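Local coordinates for protein fructose-bisphosphate aldolase (Slackia heliotrinireducens, PDB 4MOZ) that is a member of the DeoC/LacD family of aldolases and folds as a closed eight-stranded parallel beta/alpha barrel, at residues C[2-14]-C[21-35]. Sequence-based numbering, arbitrary orientation.
Sequences PKITRDQVKVPAD and ETYIDNYMKATQGTG
Asp25 OD1 takes two bonds from one guanidinium, at 2.7 Å from Arg6 NH1 and 3.0 Å from Arg6 NH2. The first runs nearly along the C-O axis; the second arrives from above the carboxylate plane, consistent with the two planes being turned 64° apart. Arg6 NH2 also forms a salt bridge to Glu21 OE1, 3.2 Å away, and a water links Arg6 NE to the same OE1, so all three guanidinium nitrogens are engaged. A bend at chi3 (69°) lays the group flat over Ile24, whose CG2 sits 3.5 Å above the centre of one face; this apolar footing and the polar rim together probably restrict its rotation.

Beside this network the packing is apolar. Val9 CG1 lies over the Tyr27 ring in a CH-pi contact, 4.3 Å from its centroid, while Val9 CG2 touches both Tyr27 CD1 and the SE atom of Met28, a selenomethionine. Ile4 CD1 lies 3.8 Å from Met28 SE, the two side chains running past each other in opposite directions, and also approaches the Tyr27 ring edge. Farther along the segment, Val11 CG2 touches both Ile24 CG1 and Tyr23 CD2, and Pro12 CD rests obliquely against the Tyr23 ring, whose hydroxyl bonds Asp207.

At the opposite end, Ile4 N donates an almost straight bond (175°) to Gly33 O. Gly33 N itself closes the Schellman motif on Met28 O, with Gln32 as its positive-phi residue. The N-terminal segment, a loop broken by a 3-10 turn at 6-8, runs along helix 20-30, which packs against strands 138-145 and 172-177, in an N-terminal extension preceding the first strand of a TIM barrel.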
loop_
_atom_site.group_PDB
_atom_site.type_symbol
_atom_site.label_atom_id
_atom_site.label_comp_id
_atom_site.label_asym_id
_atom_site.label_seq_id
_atom_site.Cartn_x
_atom_site.Cartn_y
_atom_site.Cartn_z
ATOM N N PRO C 2 -12.525 -31.274 31.606
ATOM C CA PRO C 2 -13.332 -32.171 30.781
ATOM C C PRO C 2 -12.470 -33.049 29.882
ATOM O O PRO C 2 -11.242 -33.019 29.968
ATOM C CB PRO C 2 -14.159 -31.211 29.908
ATOM C CG PRO C 2 -14.084 -29.885 30.581
ATOM C CD PRO C 2 -12.759 -29.858 31.282
ATOM N N LYS C 3 -13.126 -33.830 29.033
ATOM C CA LYS C 3 -12.450 -34.574 27.985
ATOM C C LYS C 3 -13.313 -34.614 26.735
ATOM O O LYS C 3 -14.526 -34.811 26.816
ATOM C CB LYS C 3 -12.124 -35.992 28.445
ATOM C CG LYS C 3 -11.339 -36.799 27.424
ATOM C CD LYS C 3 -10.880 -38.127 27.995
ATOM C CE LYS C 3 -10.363 -39.036 26.893
ATOM N NZ LYS C 3 -11.480 -39.686 26.155
ATOM N N ILE C 4 -12.678 -34.410 25.585
ATOM C CA ILE C 4 -13.325 -34.570 24.288
ATOM C C ILE C 4 -12.524 -35.571 23.456
ATOM O O ILE C 4 -11.330 -35.773 23.690
ATOM C CB ILE C 4 -13.454 -33.227 23.529
ATOM C CG1 ILE C 4 -12.084 -32.551 23.368
ATOM C CG2 ILE C 4 -14.434 -32.299 24.239
ATOM C CD1 ILE C 4 -11.991 -31.583 22.205
ATOM N N THR C 5 -13.189 -36.210 22.502
ATOM C CA THR C 5 -12.513 -37.072 21.538
ATOM C C THR C 5 -12.318 -36.295 20.236
ATOM O O THR C 5 -12.889 -35.214 20.064
ATOM C CB THR C 5 -13.325 -38.348 21.252
ATOM O OG1 THR C 5 -14.642 -37.987 20.814
ATOM C CG2 THR C 5 -13.429 -39.214 22.505
ATOM N N ARG C 6 -11.516 -36.846 19.327
ATOM C CA ARG C 6 -11.271 -36.220 18.029
ATOM C C ARG C 6 -12.571 -35.934 17.279
ATOM O O ARG C 6 -12.748 -34.839 16.745
ATOM C CB ARG C 6 -10.352 -37.086 17.173
ATOM C CG ARG C 6 -8.925 -37.176 17.682
ATOM C CD ARG C 6 -8.063 -37.995 16.736
ATOM N NE ARG C 6 -7.833 -37.323 15.455
ATOM C CZ ARG C 6 -6.840 -36.468 15.218
ATOM N NH1 ARG C 6 -5.977 -36.158 16.177
ATOM N NH2 ARG C 6 -6.713 -35.913 14.019
ATOM N N ASP C 7 -13.478 -36.911 17.267
ATOM C CA ASP C 7 -14.774 -36.792 16.585
ATOM C C ASP C 7 -15.659 -35.660 17.112
ATOM O O ASP C 7 -16.556 -35.193 16.413
ATOM C CB ASP C 7 -15.538 -38.120 16.651
ATOM C CG ASP C 7 -14.899 -39.211 15.801
ATOM O OD1 ASP C 7 -13.723 -39.072 15.398
ATOM O OD2 ASP C 7 -15.578 -40.225 15.536
ATOM N N GLN C 8 -15.407 -35.227 18.343
ATOM C CA GLN C 8 -16.185 -34.148 18.957
ATOM C C GLN C 8 -15.715 -32.741 18.581
ATOM O O GLN C 8 -16.398 -31.758 18.878
ATOM C CB GLN C 8 -16.186 -34.299 20.473
ATOM C CG GLN C 8 -17.071 -35.420 20.984
ATOM C CD GLN C 8 -17.012 -35.530 22.487
ATOM O OE1 GLN C 8 -16.060 -36.072 23.039
ATOM N NE2 GLN C 8 -18.026 -35.003 23.160
ATOM N N VAL C 9 -14.547 -32.645 17.950
ATOM C CA VAL C 9 -14.033 -31.367 17.450
ATOM C C VAL C 9 -14.853 -30.941 16.230
ATOM O O VAL C 9 -14.902 -31.655 15.227
ATOM C CB VAL C 9 -12.530 -31.454 17.072
ATOM C CG1 VAL C 9 -12.036 -30.146 16.469
ATOM C CG2 VAL C 9 -11.682 -31.831 18.279
ATOM N N LYS C 10 -15.511 -29.789 16.328
ATOM C CA LYS C 10 -16.214 -29.212 15.185
ATOM C C LYS C 10 -15.237 -28.494 14.256
ATOM O O LYS C 10 -14.683 -27.444 14.597
ATOM C CB LYS C 10 -17.334 -28.273 15.637
ATOM C CG LYS C 10 -18.601 -29.002 16.045
ATOM C CD LYS C 10 -19.662 -28.042 16.546
ATOM C CE LYS C 10 -20.839 -28.806 17.128
ATOM N NZ LYS C 10 -21.728 -27.920 17.927
ATOM N N VAL C 11 -15.016 -29.086 13.086
ATOM C CA VAL C 11 -14.109 -28.527 12.099
ATOM C C VAL C 11 -14.879 -27.523 11.239
ATOM O O VAL C 11 -15.818 -27.906 10.529
ATOM C CB VAL C 11 -13.474 -29.636 11.228
ATOM C CG1 VAL C 11 -12.582 -29.043 10.145
ATOM C CG2 VAL C 11 -12.687 -30.611 12.098
ATOM N N PRO C 12 -14.495 -26.230 11.313
ATOM C CA PRO C 12 -15.153 -25.216 10.486
ATOM C C PRO C 12 -14.896 -25.447 8.996
ATOM O O PRO C 12 -13.925 -26.113 8.623
ATOM C CB PRO C 12 -14.521 -23.900 10.958
ATOM C CG PRO C 12 -13.224 -24.292 11.576
ATOM C CD PRO C 12 -13.436 -25.652 12.165
ATOM N N ALA C 13 -15.773 -24.894 8.164
ATOM C CA ALA C 13 -15.803 -25.190 6.735
ATOM C C ALA C 13 -14.674 -24.535 5.936
ATOM O O ALA C 13 -14.514 -24.816 4.741
ATOM C CB ALA C 13 -17.154 -24.804 6.162
ATOM N N ASP C 14 -13.905 -23.661 6.590
ATOM C CA ASP C 14 -12.742 -23.032 5.957
ATOM C C ASP C 14 -11.443 -23.806 6.213
ATOM O O ASP C 14 -10.377 -23.423 5.724
ATOM C CB ASP C 14 -12.605 -21.553 6.365
ATOM C CG ASP C 14 -12.471 -21.355 7.870
ATOM O OD1 ASP C 14 -12.776 -22.291 8.634
ATOM O OD2 ASP C 14 -12.063 -20.253 8.297
ATOM N N GLU C 21 -7.115 -33.208 9.445
ATOM C CA GLU C 21 -6.480 -33.996 10.508
ATOM C C GLU C 21 -5.484 -33.159 11.303
ATOM O O GLU C 21 -5.421 -33.266 12.527
ATOM C CB GLU C 21 -5.816 -35.268 9.959
ATOM C CG GLU C 21 -6.774 -36.236 9.270
ATOM C CD GLU C 21 -8.023 -36.547 10.092
ATOM O OE1 GLU C 21 -7.896 -37.039 11.233
ATOM O OE2 GLU C 21 -9.141 -36.303 9.591
ATOM N N THR C 22 -4.728 -32.319 10.599
ATOM C CA THR C 22 -3.812 -31.370 11.225
ATOM C C THR C 22 -4.564 -30.408 12.148
ATOM O O THR C 22 -4.115 -30.136 13.263
ATOM C CB THR C 22 -3.020 -30.574 10.166
ATOM O OG1 THR C 22 -2.343 -31.490 9.300
ATOM C CG2 THR C 22 -1.987 -29.667 10.820
ATOM N N TYR C 23 -5.712 -29.909 11.686
ATOM C CA TYR C 23 -6.521 -28.993 12.487
ATOM C C TYR C 23 -6.985 -29.647 13.778
ATOM O O TYR C 23 -6.953 -29.024 14.843
ATOM C CB TYR C 23 -7.737 -28.489 11.707
ATOM C CG TYR C 23 -8.654 -27.622 12.539
ATOM C CD1 TYR C 23 -8.378 -26.269 12.732
ATOM C CD2 TYR C 23 -9.790 -28.155 13.152
ATOM C CE1 TYR C 23 -9.210 -25.467 13.496
ATOM C CE2 TYR C 23 -10.628 -27.360 13.925
ATOM C CZ TYR C 23 -10.332 -26.018 14.089
ATOM O OH TYR C 23 -11.149 -25.215 14.848
ATOM N N ILE C 24 -7.434 -30.896 13.670
ATOM C CA ILE C 24 -7.887 -31.647 14.831
ATOM C C ILE C 24 -6.701 -31.917 15.756
ATOM O O ILE C 24 -6.799 -31.693 16.961
ATOM C CB ILE C 24 -8.623 -32.950 14.431
ATOM C CG1 ILE C 24 -9.877 -32.614 13.607
ATOM C CG2 ILE C 24 -9.002 -33.756 15.670
ATOM C CD1 ILE C 24 -10.435 -33.772 12.803
ATOM N N ASP C 25 -5.579 -32.360 15.185
ATOM C CA ASP C 25 -4.343 -32.529 15.949
ATOM C C ASP C 25 -4.060 -31.284 16.789
ATOM O O ASP C 25 -3.792 -31.381 17.985
ATOM C CB ASP C 25 -3.152 -32.796 15.022
ATOM C CG ASP C 25 -3.167 -34.189 14.411
ATOM O OD1 ASP C 25 -3.970 -35.048 14.834
ATOM O OD2 ASP C 25 -2.361 -34.425 13.490
ATOM N N ASN C 26 -4.145 -30.118 16.154
ATOM C CA ASN C 26 -3.798 -28.853 16.803
ATOM C C ASN C 26 -4.821 -28.397 17.835
ATOM O O ASN C 26 -4.459 -27.835 18.874
ATOM C CB ASN C 26 -3.547 -27.761 15.760
ATOM C CG ASN C 26 -2.247 -27.973 15.000
ATOM O OD1 ASN C 26 -1.242 -28.410 15.570
ATOM N ND2 ASN C 26 -2.256 -27.656 13.707
ATOM N N TYR C 27 -6.095 -28.646 17.546
ATOM C CA TYR C 27 -7.163 -28.336 18.484
ATOM C C TYR C 27 -7.057 -29.215 19.737
ATOM O O TYR C 27 -7.230 -28.731 20.859
ATOM C CB TYR C 27 -8.523 -28.521 17.821
ATOM C CG TYR C 27 -9.641 -27.816 18.544
ATOM C CD1 TYR C 27 -10.288 -28.412 19.626
ATOM C CD2 TYR C 27 -10.060 -26.549 18.141
ATOM C CE1 TYR C 27 -11.319 -27.761 20.288
ATOM C CE2 TYR C 27 -11.086 -25.892 18.794
ATOM C CZ TYR C 27 -11.711 -26.499 19.863
ATOM O OH TYR C 27 -12.728 -25.842 20.510
HETATM N N MSE C 28 -6.764 -30.500 19.533
HETATM C CA MSE C 28 -6.554 -31.440 20.640
HETATM C C MSE C 28 -5.327 -31.066 21.473
HETATM O O MSE C 28 -5.389 -31.082 22.700
HETATM C CB MSE C 28 -6.432 -32.884 20.132
HETATM C CG MSE C 28 -7.709 -33.454 19.526
HETATM SE SE MSE C 28 -9.141 -33.729 20.832
HETATM C CE MSE C 28 -8.474 -35.373 21.656
ATOM N N LYS C 29 -4.223 -30.726 20.809
ATOM C CA LYS C 29 -3.015 -30.293 21.507
ATOM C C LYS C 29 -3.278 -29.031 22.328
ATOM O O LYS C 29 -3.002 -28.994 23.528
ATOM C CB LYS C 29 -1.879 -30.035 20.524
ATOM C CG LYS C 29 -1.151 -31.269 20.026
ATOM C CD LYS C 29 -0.036 -30.830 19.091
ATOM C CE LYS C 29 0.467 -31.959 18.211
ATOM N NZ LYS C 29 1.430 -31.416 17.212
ATOM N N ALA C 30 -3.833 -28.010 21.678
ATOM C CA ALA C 30 -4.053 -26.707 22.308
ATOM C C ALA C 30 -4.947 -26.790 23.536
ATOM O O ALA C 30 -4.701 -26.107 24.531
ATOM C CB ALA C 30 -4.625 -25.720 21.308
ATOM N N THR C 31 -5.981 -27.624 23.457
ATOM C CA THR C 31 -6.932 -27.786 24.559
ATOM C C THR C 31 -6.595 -28.983 25.459
ATOM O O THR C 31 -7.364 -29.332 26.363
ATOM C CB THR C 31 -8.381 -27.919 24.041
ATOM O OG1 THR C 31 -8.498 -29.096 23.235
ATOM C CG2 THR C 31 -8.790 -26.694 23.222
ATOM N N GLN C 32 -5.441 -29.599 25.210
ATOM C CA GLN C 32 -4.997 -30.796 25.932
ATOM C C GLN C 32 -6.079 -31.883 25.955
ATOM O O GLN C 32 -6.254 -32.586 26.948
ATOM C CB GLN C 32 -4.520 -30.441 27.352
ATOM C CG GLN C 32 -3.386 -29.420 27.409
ATOM C CD GLN C 32 -2.038 -29.980 26.978
ATOM O OE1 GLN C 32 -1.942 -31.086 26.439
ATOM N NE2 GLN C 32 -0.985 -29.208 27.214
ATOM N N GLY C 33 -6.803 -32.002 24.844
ATOM C CA GLY C 33 -7.855 -33.004 24.695
ATOM C C GLY C 33 -9.086 -32.756 25.548
ATOM O O GLY C 33 -9.853 -33.682 25.809
ATOM N N THR C 34 -9.283 -31.509 25.974
ATOM C CA THR C 34 -10.396 -31.166 26.858
ATOM C C THR C 34 -11.454 -30.267 26.219
ATOM O O THR C 34 -12.585 -30.211 26.695
ATOM C CB THR C 34 -9.918 -30.461 28.143
ATOM O OG1 THR C 34 -9.554 -29.104 27.848
ATOM C CG2 THR C 34 -8.744 -31.204 28.779
ATOM N N GLY C 35 -11.082 -29.551 25.163
ATOM C CA GLY C 35 -11.963 -28.545 24.566
ATOM C C GLY C 35 -11.861 -27.202 25.270
ATOM O O GLY C 35 -12.547 -26.249 24.903
HETATM O O HOH W 1 -9.894 -37.505 13.377
#